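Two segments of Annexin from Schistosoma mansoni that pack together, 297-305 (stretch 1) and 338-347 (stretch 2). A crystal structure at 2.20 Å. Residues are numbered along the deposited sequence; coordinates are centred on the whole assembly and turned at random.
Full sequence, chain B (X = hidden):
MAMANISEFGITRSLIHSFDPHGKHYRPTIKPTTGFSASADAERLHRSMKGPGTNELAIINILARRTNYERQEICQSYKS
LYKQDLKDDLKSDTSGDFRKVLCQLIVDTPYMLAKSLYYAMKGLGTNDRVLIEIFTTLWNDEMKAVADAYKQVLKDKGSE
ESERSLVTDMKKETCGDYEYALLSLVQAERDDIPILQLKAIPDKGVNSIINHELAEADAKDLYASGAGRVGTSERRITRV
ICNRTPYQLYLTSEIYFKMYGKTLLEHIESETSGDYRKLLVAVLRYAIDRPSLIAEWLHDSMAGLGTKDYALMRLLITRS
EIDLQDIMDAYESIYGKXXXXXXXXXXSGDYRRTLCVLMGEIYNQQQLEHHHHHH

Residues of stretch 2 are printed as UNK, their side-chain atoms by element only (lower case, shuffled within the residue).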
# COMPACT_ATOMS: atom_id res chain seq x y z
N TRP B 297 13.07 -1.55 2.44
CA TRP B 297 12.42 -2.58 1.64
C TRP B 297 12.73 -3.96 2.19
O TRP B 297 11.84 -4.81 2.32
CB TRP B 297 12.89 -2.51 0.18
CG TRP B 297 12.31 -1.39 -0.62
CD1 TRP B 297 11.40 -0.45 -0.20
CD2 TRP B 297 12.58 -1.10 -2.00
NE1 TRP B 297 11.11 0.42 -1.23
CE2 TRP B 297 11.81 0.03 -2.35
CE3 TRP B 297 13.40 -1.69 -2.97
CZ2 TRP B 297 11.82 0.59 -3.63
CZ3 TRP B 297 13.41 -1.15 -4.25
CH2 TRP B 297 12.63 -0.02 -4.57
N LEU B 298 14.00 -4.21 2.48
CA LEU B 298 14.41 -5.48 3.05
C LEU B 298 13.69 -5.73 4.39
O LEU B 298 13.14 -6.80 4.61
CB LEU B 298 15.93 -5.51 3.19
CG LEU B 298 16.67 -5.73 1.87
CD1 LEU B 298 18.14 -5.35 1.97
CD2 LEU B 298 16.52 -7.19 1.45
N HIS B 299 13.67 -4.72 5.25
CA HIS B 299 12.97 -4.80 6.54
C HIS B 299 11.50 -5.19 6.34
O HIS B 299 10.99 -6.09 7.02
CB HIS B 299 13.05 -3.45 7.28
CG HIS B 299 12.48 -3.48 8.66
ND1 HIS B 299 13.16 -4.02 9.73
CD2 HIS B 299 11.29 -3.06 9.14
CE1 HIS B 299 12.42 -3.91 10.82
NE2 HIS B 299 11.27 -3.34 10.48
N ASP B 300 10.82 -4.54 5.41
CA ASP B 300 9.41 -4.82 5.23
C ASP B 300 9.20 -6.18 4.59
O ASP B 300 8.13 -6.77 4.69
CB ASP B 300 8.73 -3.70 4.46
CG ASP B 300 8.79 -2.39 5.21
OD1 ASP B 300 9.17 -2.43 6.41
OD2 ASP B 300 8.49 -1.32 4.63
N SER B 301 10.24 -6.71 3.95
CA SER B 301 10.11 -7.99 3.26
C SER B 301 10.24 -9.14 4.25
O SER B 301 9.93 -10.28 3.93
CB SER B 301 11.20 -8.13 2.20
OG SER B 301 12.41 -8.56 2.78
N MET B 302 10.73 -8.85 5.45
CA MET B 302 10.91 -9.90 6.45
C MET B 302 9.70 -9.95 7.37
O MET B 302 9.62 -9.22 8.36
CB MET B 302 12.22 -9.71 7.23
CG MET B 302 13.43 -10.17 6.44
SD MET B 302 15.01 -9.76 7.20
CE MET B 302 15.00 -7.98 7.08
N ALA B 303 8.75 -10.80 7.01
CA ALA B 303 7.51 -10.92 7.78
C ALA B 303 7.24 -12.39 8.10
O ALA B 303 6.09 -12.79 8.28
CB ALA B 303 6.34 -10.29 7.01
N GLY B 304 8.30 -13.18 8.15
CA GLY B 304 8.19 -14.60 8.41
C GLY B 304 7.36 -15.37 7.41
O GLY B 304 6.65 -16.31 7.78
N LEU B 305 7.43 -15.00 6.14
CA LEU B 305 6.65 -15.70 5.12
C LEU B 305 7.48 -16.78 4.42
O LEU B 305 6.93 -17.60 3.69
CB LEU B 305 6.09 -14.72 4.09
CG LEU B 305 5.43 -13.48 4.70
CD1 LEU B 305 5.33 -12.35 3.68
CD2 LEU B 305 4.08 -13.84 5.29
N UNK B 338 21.94 -5.90 12.76
CA UNK B 338 22.50 -6.24 11.46
C UNK B 338 21.44 -6.86 10.54
O UNK B 338 20.53 -7.55 11.00
c UNK B 338 23.66 -7.23 11.61
o UNK B 338 23.18 -8.54 11.89
N UNK B 339 21.58 -6.61 9.24
CA UNK B 339 20.73 -7.24 8.24
C UNK B 339 20.95 -8.75 8.28
O UNK B 339 20.00 -9.54 8.18
c UNK B 339 20.73 -6.81 4.34
c UNK B 339 20.26 -7.37 5.70
c UNK B 339 18.75 -7.14 5.87
c UNK B 339 21.06 -6.71 6.84
N UNK B 340 22.21 -9.14 8.40
CA UNK B 340 22.58 -10.53 8.64
C UNK B 340 21.70 -11.14 9.73
O UNK B 340 21.03 -12.15 9.51
c UNK B 340 24.50 -12.08 9.27
c UNK B 340 24.05 -10.64 9.04
c UNK B 340 24.46 -12.87 7.98
c UNK B 340 25.90 -12.12 9.87
N UNK B 341 21.68 -10.54 10.92
CA UNK B 341 20.92 -11.13 12.02
C UNK B 341 19.42 -11.07 11.79
O UNK B 341 18.70 -11.96 12.23
n UNK B 341 23.30 -10.05 14.61
o UNK B 341 23.07 -12.08 13.68
c UNK B 341 22.63 -10.95 13.91
c UNK B 341 21.27 -10.50 13.38
N UNK B 342 18.93 -10.04 11.10
CA UNK B 342 17.48 -9.97 10.84
C UNK B 342 17.11 -11.10 9.89
O UNK B 342 16.06 -11.74 10.04
c UNK B 342 17.10 -8.64 10.25
N UNK B 343 17.99 -11.37 8.95
CA UNK B 343 17.73 -12.37 7.93
C UNK B 343 17.74 -13.76 8.55
O UNK B 343 16.89 -14.61 8.25
c UNK B 343 18.73 -12.27 6.74
c UNK B 343 18.64 -13.51 5.84
c UNK B 343 18.47 -10.99 5.95
N UNK B 344 18.71 -13.99 9.43
CA UNK B 344 18.81 -15.25 10.17
C UNK B 344 17.58 -15.47 11.03
O UNK B 344 17.10 -16.59 11.17
c UNK B 344 21.36 -15.43 10.24
c UNK B 344 22.56 -15.38 11.18
c UNK B 344 23.86 -15.62 10.44
n UNK B 344 25.00 -15.66 11.45
c UNK B 344 20.06 -15.27 11.04
N UNK B 345 17.05 -14.39 11.59
CA UNK B 345 15.85 -14.53 12.42
C UNK B 345 14.58 -14.81 11.63
O UNK B 345 13.65 -15.40 12.17
o UNK B 345 17.49 -14.23 14.56
c UNK B 345 15.67 -13.32 13.32
o UNK B 345 16.79 -12.22 15.12
c UNK B 345 16.72 -13.25 14.41
N UNK B 346 14.53 -14.41 10.37
CA UNK B 346 13.31 -14.52 9.58
C UNK B 346 13.28 -15.78 8.73
O UNK B 346 12.23 -16.18 8.24
c UNK B 346 13.12 -13.29 8.69
o UNK B 346 10.77 -13.03 8.59
o UNK B 346 11.77 -13.60 6.72
c UNK B 346 11.79 -13.31 7.94
N UNK B 347 14.44 -16.41 8.55
CA UNK B 347 14.55 -17.58 7.67
C UNK B 347 15.24 -18.76 8.37
O UNK B 347 15.77 -18.60 9.47
c UNK B 347 14.78 -15.98 5.75
o UNK B 347 16.71 -16.93 6.84
c UNK B 347 15.37 -17.22 6.43
O HOH W 1 9.37 -13.05 5.37

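Position 338 carries one carbon and then one oxygen, far from stretch 1. The oxygen accepts a hydrogen bond from the backbone N of position 341 at 2.7 Å, capping the helix that starts at 339. This is Ser-338.

Position 339 has four carbons, forked at the second. Its CA-to-CB bond points sideways, yet the end of the chain comes nearer: one terminal carbon lies 3.8 Å from Leu-298 CD1, the other 4.0 Å from Met-302 CE. This is Leu-339, with CD2 meeting Leu-298 and CD1 meeting Met-302.

Position 340 repeats the pattern of four carbons forked at the second, but lies out of reach of stretch 1: Leu-340. Position 341 has two carbons, the second bearing one oxygen and one nitrogen, an amide on the exposed side of the helix: Asn-341.

Position 342 holds a single carbon, directed toward stretch 1, with Met-302 CE 3.9 Å from this CB. It is Ala-342. Beside this single-carbon side chain the methionine lies close to the helix backbone, with Met-302 SD 3.6 Å from Ala-342 O.

Position 343 has one carbon carrying two more, a fork at CB; one branch lies 3.9 Å from Met-302 SD. This is Val-343, and the branch is CG2.

Position 344 runs four carbons in a row to a nitrogen and points away from stretch 1. It is Lys-344. Position 345 has two carbons, the second with two oxygens, a carboxylate that does not touch stretch 1: Asp-345.

Position 346 has the same composition but points toward stretch 1. One oxygen accepts a short hydrogen bond from Gly-304 N at 2.5 Å; the other lies 2.8 Å from the oxygen of water 1, within hydrogen-bonding reach. It is Asp-346, the first oxygen being OD1 and the second OD2.

Position 347 has one carbon carrying an oxygen and a carbon, and is the first residue to leave helical phi/psi. Its hydroxyl donates to Val-343 O at 2.7 Å, tying the turn to the helix end: Thr-347.

The contact joins a greasy patch to a polar latch. Met-302, one turn after Leu-298, lays its thioether across Leu-339, Ala-342 and Val-343, while Leu-298 extends the patch along Leu-339. At the other end Asp-346 grips the loop, directly through Gly-304 N and indirectly through water 1, which also accepts from Ala-303 N and Leu-305 N. Gly-304 has positive phi, which favours glycine, and there the two backbones come closest.

Stretch 2, residues 338-347: SLLNAVKDDT
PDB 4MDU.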